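Local coordinates for ribonucleotide monophosphatase NagD (Escherichia coli, PDB 2C4N), which removes the phosphate from nucleoside monophosphates such as UMP, as a magnesium-dependent phosphatase of the haloacid dehalogenase superfamily, at the interface of chains A and B and the interface of chains A and C. Coordinates in Å, arbitrary orientation; residue numbers count along the deposited sequence, not the author numbering. Chains: chain A/B/C, Protein NAGD.

Contact 1: the interface of chains A and B. Residues chain A 78, 139, 172, 180; chain B 211-212, 234-235.
Helix 203-212, which follows the magnesium-binding B:Asp201 of this haloacid dehalogenase (HAD) fold, carries B:Phe211 in its last turn, and this ring enters an aromatic cluster at the start of helix 180-189 and on helix 71-80 of chain A. The patch is part of a two-fold symmetric interface between identical chains; since NagD is a monomer, it may belong to the crystal rather than to the working enzyme. The five-membered ring of A:Trp180 stacks on B:Phe211 with planes only 2° apart and centroids 4.6 Å apart, A:Trp180 CD1 lying 3.4 Å from B:Phe211 CE1. A broad indole suits this place because it can offer its face to more than one ring: A:Phe78 CD2 lies over the same face toward the rim. A:Phe78 in turn stands nearly upright to B:Phe211, at 79°, in an edge-to-face contact. The other face of B:Phe211 is backed by B:Phe235 CB from its own chain, 3.9 Å above the ring centre, which helps to keep the ring from rocking. With CG anti to the backbone nitrogen (chi1 173°), B:Phe211 projects away from its helix into this sandwich.

Further along, A:Phe172 sets its CB against B:Pro234 CB at 3.4 Å, a rigid proline making a firm apolar counterpart, while its far atom CZ approaches B:Phe211 CE1. The polar anchor is A:Arg139. Its chain bends at chi3, and A:Arg139 NH2 donates to the backbone O of B:Pro234 over a short 2.5 Å. This oxygen lies in the guanidinium plane, although the nitrogen stands well above the carbonyl plane; NE adds a weak bond to the same oxygen. A long, many-armed cation suits a backbone carbonyl because it can grip one acceptor with two N-H groups.

Contact 2: the interface of chains A and C. Residues chain A 118-120, 122-123, 159; chain C 122-124.
The loop running through 118-123 of chain A meets the same loop of chain C and the first turn of its helix 124-135, with helix 156-167 of chain A at the margin. C:Trp124, first residue of that helix, is the centrepiece. The backbone N of C:Trp124 donates to A:Tyr122 O at 2.9 Å, so the start of the helix is tied to the neighbouring loop. Beside it, A:Asn123 and C:Asn123 form an antiparallel beta bridge near the two-fold axis, their CA atoms 4.0 Å apart.

The indole of C:Trp124, turned with CG anti to the backbone nitrogen (chi1 -166°), lies flat over the backbone and side chain of A:Arg120. A:Arg120 CA sits over the five-membered ring and CG over the six-membered ring of C:Trp124, 3.8 Å from its centroid. The extended chain continues along the indole, and the guanidinium is nearly parallel to it, 13° apart, though this arginine is poorly ordered. Its methylenes and CA give the ring an apolar bed, and the guanidinium continues along the indole toward CH2, although its position is uncertain. At the rim, A:Leu159 CD2 comes 4.1 Å from C:Trp124 CD1. C:Trp124 NE1 points between the two carboxylate oxygens of A:Glu118 and makes weak bonds to both, at 3.3 Å to OE2. A:Thr119 N holds A:Glu118 OE1 from above the carboxylate plane at 2.8 Å, which helps to fix the acid for the indole. Were C:Trp124 replaced by alanine, A:Arg120 would probably lose its aromatic cover and A:Glu118 its N-H partner across the contact. The site joins chains A and C symmetrically in the deposited assembly, but NagD is a monomer, so it may reflect crystal association.

Contact 1: the interface of chains A and B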
# COMPACT_ATOMS: atom_id res chain seq x y z
N PHE A 78 8.01 -2.98 27.44
CA PHE A 78 7.16 -3.90 26.70
C PHE A 78 7.75 -5.31 26.74
O PHE A 78 7.05 -6.28 27.01
CB PHE A 78 7.01 -3.41 25.26
CG PHE A 78 6.34 -4.39 24.34
CD1 PHE A 78 7.05 -5.46 23.78
CD2 PHE A 78 4.99 -4.25 24.01
CE1 PHE A 78 6.43 -6.36 22.93
CE2 PHE A 78 4.36 -5.15 23.15
CZ PHE A 78 5.08 -6.21 22.61
N ARG A 139 10.04 -12.59 16.68
CA ARG A 139 9.06 -11.55 16.98
C ARG A 139 9.66 -10.19 16.60
O ARG A 139 10.69 -9.77 17.14
CB ARG A 139 8.68 -11.62 18.47
CG ARG A 139 7.97 -12.93 18.82
CD ARG A 139 7.82 -13.15 20.32
NE ARG A 139 6.96 -12.15 20.95
CZ ARG A 139 6.60 -12.18 22.24
NH1 ARG A 139 7.03 -13.16 23.02
NH2 ARG A 139 5.82 -11.24 22.74
N PHE A 172 5.75 -4.53 15.15
CA PHE A 172 4.81 -3.91 16.05
C PHE A 172 5.59 -2.67 16.49
O PHE A 172 6.67 -2.80 17.07
CB PHE A 172 4.55 -4.79 17.28
CG PHE A 172 3.75 -4.11 18.35
CD1 PHE A 172 2.37 -3.92 18.20
CD2 PHE A 172 4.37 -3.61 19.49
CE1 PHE A 172 1.64 -3.25 19.17
CE2 PHE A 172 3.64 -2.94 20.47
CZ PHE A 172 2.27 -2.76 20.30
N TRP A 180 -0.59 1.84 22.94
CA TRP A 180 0.12 1.14 24.00
C TRP A 180 1.15 2.00 24.75
O TRP A 180 1.24 1.91 25.97
CB TRP A 180 0.82 -0.10 23.47
CG TRP A 180 1.39 -0.93 24.58
CD1 TRP A 180 0.72 -1.86 25.33
CD2 TRP A 180 2.69 -0.81 25.15
NE1 TRP A 180 1.54 -2.33 26.33
CE2 TRP A 180 2.75 -1.70 26.25
CE3 TRP A 180 3.82 -0.04 24.85
CZ2 TRP A 180 3.90 -1.84 27.04
CZ3 TRP A 180 4.96 -0.18 25.63
CH2 TRP A 180 4.99 -1.07 26.72
N PHE B 211 -4.87 -5.67 23.95
CA PHE B 211 -3.49 -5.43 24.38
C PHE B 211 -3.14 -3.95 24.39
O PHE B 211 -2.59 -3.43 25.37
CB PHE B 211 -2.53 -6.19 23.46
CG PHE B 211 -1.09 -5.88 23.73
CD1 PHE B 211 -0.43 -4.90 23.00
CD2 PHE B 211 -0.42 -6.52 24.77
CE1 PHE B 211 0.88 -4.55 23.31
CE2 PHE B 211 0.89 -6.18 25.08
CZ PHE B 211 1.54 -5.20 24.35
N GLN B 212 -3.45 -3.27 23.30
CA GLN B 212 -3.17 -1.84 23.20
C GLN B 212 -3.95 -1.01 24.21
O GLN B 212 -3.49 0.05 24.62
CB GLN B 212 -3.47 -1.35 21.78
CG GLN B 212 -2.59 -2.00 20.73
CD GLN B 212 -1.94 -0.99 19.83
OE1 GLN B 212 -2.29 -0.87 18.66
NE2 GLN B 212 -0.99 -0.25 20.37
N PRO B 234 4.30 -10.40 17.84
CA PRO B 234 5.02 -9.43 18.66
C PRO B 234 4.62 -9.51 20.13
O PRO B 234 5.46 -9.51 21.03
CB PRO B 234 4.63 -8.09 18.03
CG PRO B 234 3.42 -8.42 17.16
CD PRO B 234 3.79 -9.76 16.63
N PHE B 235 3.31 -9.55 20.35
CA PHE B 235 2.73 -9.64 21.68
C PHE B 235 1.98 -10.96 21.67
O PHE B 235 1.69 -11.51 20.61
CB PHE B 235 1.73 -8.49 21.89
CG PHE B 235 0.65 -8.46 20.86
CD1 PHE B 235 -0.52 -9.20 21.02
CD2 PHE B 235 0.85 -7.76 19.67
CE1 PHE B 235 -1.47 -9.24 20.01
CE2 PHE B 235 -0.10 -7.80 18.66
CZ PHE B 235 -1.26 -8.54 18.83

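Contact 2: the interface of chains A and C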
# COMPACT_ATOMS: atom_id res chain seq x y z
N GLU A 118 17.23 2.84 16.21
CA GLU A 118 17.96 3.72 15.31
C GLU A 118 19.46 3.52 15.49
O GLU A 118 19.96 3.36 16.60
CB GLU A 118 17.60 5.18 15.55
CG GLU A 118 18.66 6.18 15.09
CD GLU A 118 18.80 6.29 13.58
OE1 GLU A 118 18.67 5.28 12.86
OE2 GLU A 118 19.06 7.42 13.10
N THR A 119 20.19 3.52 14.37
CA THR A 119 21.63 3.38 14.42
C THR A 119 22.22 3.86 13.11
O THR A 119 21.79 3.42 12.04
CB THR A 119 22.08 1.93 14.69
OG1 THR A 119 23.50 1.85 14.56
CG2 THR A 119 21.42 0.97 13.70
N ARG A 120 23.18 4.77 13.19
CA ARG A 120 23.81 5.29 11.99
C ARG A 120 24.77 4.28 11.40
O ARG A 120 25.42 4.55 10.40
CB ARG A 120 24.56 6.58 12.30
CG ARG A 120 23.70 7.74 12.76
CD ARG A 120 24.52 9.00 12.68
NE ARG A 120 23.77 10.22 12.94
CZ ARG A 120 24.20 11.44 12.62
NH1 ARG A 120 25.38 11.58 12.03
NH2 ARG A 120 23.47 12.50 12.89
N TYR A 122 23.65 1.29 10.63
CA TYR A 122 22.77 0.39 9.88
C TYR A 122 23.40 0.07 8.53
O TYR A 122 23.86 0.96 7.82
CB TYR A 122 21.42 1.07 9.64
CG TYR A 122 20.39 0.21 8.93
CD1 TYR A 122 19.80 -0.88 9.57
CD2 TYR A 122 19.96 0.52 7.64
CE1 TYR A 122 18.80 -1.64 8.94
CE2 TYR A 122 18.97 -0.24 7.01
CZ TYR A 122 18.39 -1.31 7.67
OH TYR A 122 17.41 -2.05 7.05
N ASN A 123 23.42 -1.21 8.17
CA ASN A 123 24.00 -1.62 6.90
C ASN A 123 23.35 -2.86 6.31
O ASN A 123 22.43 -3.45 6.90
CB ASN A 123 25.51 -1.84 7.04
CG ASN A 123 25.86 -2.93 8.03
OD1 ASN A 123 25.06 -3.83 8.30
ND2 ASN A 123 27.07 -2.87 8.57
N LEU A 159 14.61 2.23 8.59
CA LEU A 159 15.44 1.05 8.80
C LEU A 159 14.59 -0.21 8.69
O LEU A 159 15.07 -1.26 8.25
CB LEU A 159 16.13 1.10 10.17
CG LEU A 159 16.95 2.35 10.51
CD1 LEU A 159 17.82 2.06 11.72
CD2 LEU A 159 17.80 2.76 9.33
N TYR C 122 25.90 -1.14 1.35
CA TYR C 122 24.77 -0.26 1.61
C TYR C 122 24.71 0.07 3.10
O TYR C 122 24.81 -0.82 3.94
CB TYR C 122 23.46 -0.94 1.21
CG TYR C 122 22.22 -0.09 1.36
CD1 TYR C 122 21.98 1.00 0.53
CD2 TYR C 122 21.25 -0.40 2.32
CE1 TYR C 122 20.80 1.75 0.63
CE2 TYR C 122 20.07 0.35 2.43
CZ TYR C 122 19.86 1.42 1.58
OH TYR C 122 18.70 2.15 1.68
N ASN C 123 24.56 1.35 3.42
CA ASN C 123 24.49 1.76 4.82
C ASN C 123 23.64 3.00 5.05
O ASN C 123 23.09 3.58 4.11
CB ASN C 123 25.90 1.99 5.39
CG ASN C 123 26.66 3.09 4.66
OD1 ASN C 123 26.06 3.97 4.05
ND2 ASN C 123 27.98 3.03 4.73
N TRP C 124 23.54 3.39 6.31
CA TRP C 124 22.78 4.54 6.76
C TRP C 124 23.12 5.81 5.96
O TRP C 124 22.24 6.57 5.57
CB TRP C 124 23.06 4.77 8.24
CG TRP C 124 22.12 5.70 8.94
CD1 TRP C 124 21.00 5.36 9.64
CD2 TRP C 124 22.25 7.13 9.06
NE1 TRP C 124 20.42 6.49 10.18
CE2 TRP C 124 21.17 7.58 9.83
CE3 TRP C 124 23.17 8.06 8.57
CZ2 TRP C 124 20.99 8.94 10.15
CZ3 TRP C 124 22.99 9.41 8.88
CH2 TRP C 124 21.91 9.83 9.66

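The centres of contact 1 and contact 2 lie about 24 Å apart, and the two share no residue: on chain A, contact 1 draws on helices 71-80 and 180-189 with strands 139-142 and 172-173, whereas contact 2 uses the 118-123 loop and helix 156-167. Chain A thus bridges B and C through separate surfaces, and since both interfaces are two-fold symmetric, repeating them can build the deposited set of four copies. Each centre lies 20 Å or more from the catalytic A:Asp11, so neither contact supplies groups directly to it. As the enzyme is monomeric, catalysis probably does not require this assembly.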